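Long-range contact in ferric-siderophore receptor protein (Streptomyces coelicolor, PDB 2X4L), which probably binds ferric siderophores outside the cell membrane and delivers them to an ABC transporter for iron uptake: residues 143-148 with 157-162. Residues are numbered along the deposited sequence; the frame is centred on the assembly and turned at random.
Sequences VAISVF and QRMWEL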
ATOM      1  N   VAL A 143      -5.610  13.513   9.805  1.00 10.70           N
ATOM      2  CA  VAL A 143      -5.956  12.184  10.314  1.00 10.78           C
ATOM      3  C   VAL A 143      -4.943  11.219   9.669  1.00 10.88           C
ATOM      4  O   VAL A 143      -4.757  11.242   8.421  1.00 12.57           O
ATOM      5  CB  VAL A 143      -7.414  11.793   9.853  1.00 12.22           C
ATOM      6  CG1 VAL A 143      -7.620  10.302  10.061  1.00 15.71           C
ATOM      7  CG2 VAL A 143      -8.485  12.577  10.609  1.00 13.40           C
ATOM      8  N   ALA A 144      -4.231  10.470  10.504  1.00 12.02           N
ATOM      9  CA  ALA A 144      -3.292   9.467  10.005  1.00 12.49           C
ATOM     10  C   ALA A 144      -3.824   8.039  10.353  1.00 12.71           C
ATOM     11  O   ALA A 144      -4.153   7.747  11.499  1.00 12.90           O
ATOM     12  CB  ALA A 144      -1.952   9.671  10.613  1.00 13.30           C
ATOM     13  N   ILE A 145      -3.747   7.159   9.393  1.00 12.26           N
ATOM     14  CA  ILE A 145      -4.018   5.765   9.534  1.00 12.68           C
ATOM     15  C   ILE A 145      -2.721   4.996   9.461  1.00 13.10           C
ATOM     16  O   ILE A 145      -1.947   5.132   8.521  1.00 12.00           O
ATOM     17  CB  ILE A 145      -4.981   5.237   8.514  1.00 10.40           C
ATOM     18  CG1 ILE A 145      -6.345   6.022   8.551  1.00 13.80           C
ATOM     19  CG2 ILE A 145      -5.253   3.710   8.728  1.00 13.21           C
ATOM     20  CD1 ILE A 145      -7.072   5.884   9.924  1.00 15.92           C
ATOM     21  N   SER A 146      -2.391   4.290  10.531  1.00 11.78           N
ATOM     22  CA  SER A 146      -1.083   3.610  10.608  1.00 11.16           C
ATOM     23  C   SER A 146      -1.020   2.307   9.837  1.00 11.47           C
ATOM     24  O   SER A 146      -1.884   1.458   9.887  1.00 12.91           O
ATOM     25  CB  SER A 146      -0.664   3.313  12.067  1.00 11.17           C
ATOM     26  OG  SER A 146       0.659   2.689  12.007  1.00 13.82           O
ATOM     27  N   VAL A 147       0.035   2.248   9.032  1.00 10.00           N
ATOM     28  CA  VAL A 147       0.400   1.037   8.292  1.00  9.97           C
ATOM     29  C   VAL A 147       1.845   0.599   8.684  1.00 11.34           C
ATOM     30  O   VAL A 147       2.634   0.128   7.785  1.00 12.11           O
ATOM     31  CB  VAL A 147       0.262   1.216   6.765  1.00 11.89           C
ATOM     32  CG1 VAL A 147      -1.183   1.410   6.387  1.00 12.92           C
ATOM     33  CG2 VAL A 147       1.093   2.427   6.264  1.00 14.77           C
ATOM     34  N   PHE A 148       2.142   0.751   9.962  1.00 13.26           N
ATOM     35  CA  PHE A 148       3.463   0.371  10.557  1.00 14.15           C
ATOM     36  C   PHE A 148       3.299  -0.819  11.507  1.00 12.82           C
ATOM     37  O   PHE A 148       2.562  -0.692  12.479  1.00 14.04           O
ATOM     38  CB  PHE A 148       4.071   1.573  11.344  1.00 14.55           C
ATOM     39  CG  PHE A 148       5.424   1.273  11.956  1.00 15.95           C
ATOM     40  CD1 PHE A 148       6.525   0.736  11.234  1.00 16.14           C
ATOM     41  CD2 PHE A 148       5.610   1.553  13.295  1.00 18.01           C
ATOM     42  CE1 PHE A 148       7.731   0.484  11.877  1.00 19.55           C
ATOM     43  CE2 PHE A 148       6.788   1.278  13.929  1.00 21.64           C
ATOM     44  CZ  PHE A 148       7.852   0.743  13.247  1.00 18.42           C
ATOM     45  N   GLN A 157      -9.742  -2.187   8.886  1.00 18.23           N
ATOM     46  CA  GLN A 157     -10.930  -1.877   9.658  1.00 22.48           C
ATOM     47  C   GLN A 157     -10.894  -0.410  10.122  1.00 21.28           C
ATOM     48  O   GLN A 157     -11.982   0.192  10.153  1.00 22.25           O
ATOM     49  CB  GLN A 157     -11.094  -2.858  10.719  1.00 27.74           C
ATOM     50  CG  GLN A 157     -10.087  -2.892  11.758  1.00 35.38           C
ATOM     51  CD  GLN A 157     -10.698  -3.550  12.984  1.00 48.63           C
ATOM     52  OE1 GLN A 157     -10.369  -4.706  13.315  1.00 55.67           O
ATOM     53  NE2 GLN A 157     -11.647  -2.855  13.614  1.00 53.19           N
ATOM     54  N   ARG A 158      -9.696   0.170  10.378  1.00 18.80           N
ATOM     55  CA  ARG A 158      -9.573   1.604  10.852  1.00 17.81           C
ATOM     56  C   ARG A 158     -10.092   2.531   9.684  1.00 17.78           C
ATOM     57  O   ARG A 158     -10.848   3.516   9.856  1.00 20.08           O
ATOM     58  CB  ARG A 158      -8.138   1.983  11.237  1.00 20.54           C
ATOM     59  CG  ARG A 158      -7.565   1.268  12.525  1.00 21.33           C
ATOM     60  CD  ARG A 158      -8.313   1.761  13.771  1.00 27.18           C
ATOM     61  NE  ARG A 158      -7.783   3.083  14.152  1.00 25.53           N
ATOM     62  CZ  ARG A 158      -8.495   4.145  14.481  1.00 29.45           C
ATOM     63  NH1 ARG A 158      -9.852   4.149  14.466  1.00 28.53           N
ATOM     64  NH2 ARG A 158      -7.818   5.213  14.845  1.00 24.30           N
ATOM     65  N   MET A 159      -9.672   2.235   8.436  1.00 16.44           N
ATOM     66  CA  MET A 159     -10.143   2.995   7.260  1.00 16.88           C
ATOM     67  C   MET A 159     -11.655   2.850   7.012  1.00 16.30           C
ATOM     68  O   MET A 159     -12.335   3.806   6.588  1.00 17.84           O
ATOM     69  CB  MET A 159      -9.362   2.547   6.015  1.00 16.04           C
ATOM     70  CG  MET A 159      -9.633   3.452   4.748  1.00 14.04           C
ATOM     71  SD  MET A 159      -9.098   5.196   4.985  1.00 14.30           S
ATOM     72  CE  MET A 159      -7.344   4.971   4.771  1.00 15.86           C
ATOM     73  N   TRP A 160     -12.182   1.628   7.233  1.00 18.15           N
ATOM     74  CA  TRP A 160     -13.616   1.414   7.179  1.00 22.37           C
ATOM     75  C   TRP A 160     -14.353   2.280   8.189  1.00 22.40           C
ATOM     76  O   TRP A 160     -15.360   2.942   7.839  1.00 22.14           O
ATOM     77  CB  TRP A 160     -13.833  -0.060   7.412  1.00 24.44           C
ATOM     78  CG  TRP A 160     -15.186  -0.531   7.702  1.00 33.01           C
ATOM     79  CD1 TRP A 160     -15.970  -0.192   8.764  1.00 37.71           C
ATOM     80  CD2 TRP A 160     -15.879  -1.546   6.997  1.00 37.54           C
ATOM     81  NE1 TRP A 160     -17.159  -0.828   8.698  1.00 42.71           N
ATOM     82  CE2 TRP A 160     -17.126  -1.708   7.642  1.00 40.39           C
ATOM     83  CE3 TRP A 160     -15.604  -2.283   5.843  1.00 39.99           C
ATOM     84  CZ2 TRP A 160     -18.101  -2.603   7.195  1.00 45.37           C
ATOM     85  CZ3 TRP A 160     -16.549  -3.202   5.404  1.00 43.02           C
ATOM     86  CH2 TRP A 160     -17.803  -3.351   6.088  1.00 47.69           C
ATOM     87  N   GLU A 161     -13.874   2.303   9.432  1.00 21.56           N
ATOM     88  CA  GLU A 161     -14.508   3.168  10.442  1.00 22.76           C
ATOM     89  C   GLU A 161     -14.470   4.640   9.987  1.00 20.89           C
ATOM     90  O   GLU A 161     -15.469   5.374  10.206  1.00 23.51           O
ATOM     91  CB  GLU A 161     -13.795   2.994  11.805  1.00 24.26           C
ATOM     92  CG  GLU A 161     -13.997   1.573  12.315  1.00 29.88           C
ATOM     93  CD  GLU A 161     -13.035   1.096  13.432  1.00 37.10           C
ATOM     94  OE1 GLU A 161     -12.167   1.877  13.892  1.00 33.15           O
ATOM     95  OE2 GLU A 161     -13.229  -0.088  13.913  1.00 43.30           O
ATOM     96  N   LEU A 162     -13.320   5.083   9.442  1.00 18.13           N
ATOM     97  CA  LEU A 162     -13.209   6.469   9.014  1.00 16.22           C
ATOM     98  C   LEU A 162     -14.185   6.745   7.887  1.00 17.37           C
ATOM     99  O   LEU A 162     -14.946   7.725   7.939  1.00 17.49           O
ATOM    100  CB  LEU A 162     -11.758   6.678   8.537  1.00 15.56           C
ATOM    101  CG  LEU A 162     -11.460   8.061   7.901  1.00 12.47           C
ATOM    102  CD1 LEU A 162     -11.806   9.167   8.900  1.00 15.61           C
ATOM    103  CD2 LEU A 162      -9.989   8.153   7.553  1.00 15.58           C
TER
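I145 of strand 142-146 points its side chain at helix 153-165 and is met by R158, M159 and L162. CG2, anti to the backbone N, and CD1 both approach CB of R158, at 4.2 and 4.3 Å, while CG1 meets CE of M159 at 4.0 Å and CD2 of L162 at 4.3 Å; the chains of R158 and M159 run obliquely across it. M159 does not leave the helix straight toward the strand: its chain bends at chi2 (63°) and chi3 (77°), and the second turn places the terminal methyl beside I145. Two residues back along the strand, V143 passes L162 in the opposite sense, with CG1 4.1 Å from CD2. The axes of residues 143-146 and 157-162 approach to 9.1 Å at 152°, nearly antiparallel. The contact joins the outermost strand of the chain's five-stranded parallel sheet, in one lobe of this bacterial solute-binding protein 8 family member, to the helix through which the chain returns. F31 of strand 29-32 and I115 of the neighbouring strand extend the apolar surface around L162. R158 contributes only its aliphatic base to I145. Its guanidinium forms a salt bridge with D34 through NE and a second with E161, whose OE1 lies in the guanidinium plane 3.3 Å from NH1; NH2 donates to the carbonyl of K32. No hydrogen bond joins strand to helix directly, so the contact rests on dispersion and the exclusion of water from four buried apolar side chains, while D34, which also accepts from the backbone N of S146, links the segments indirectly.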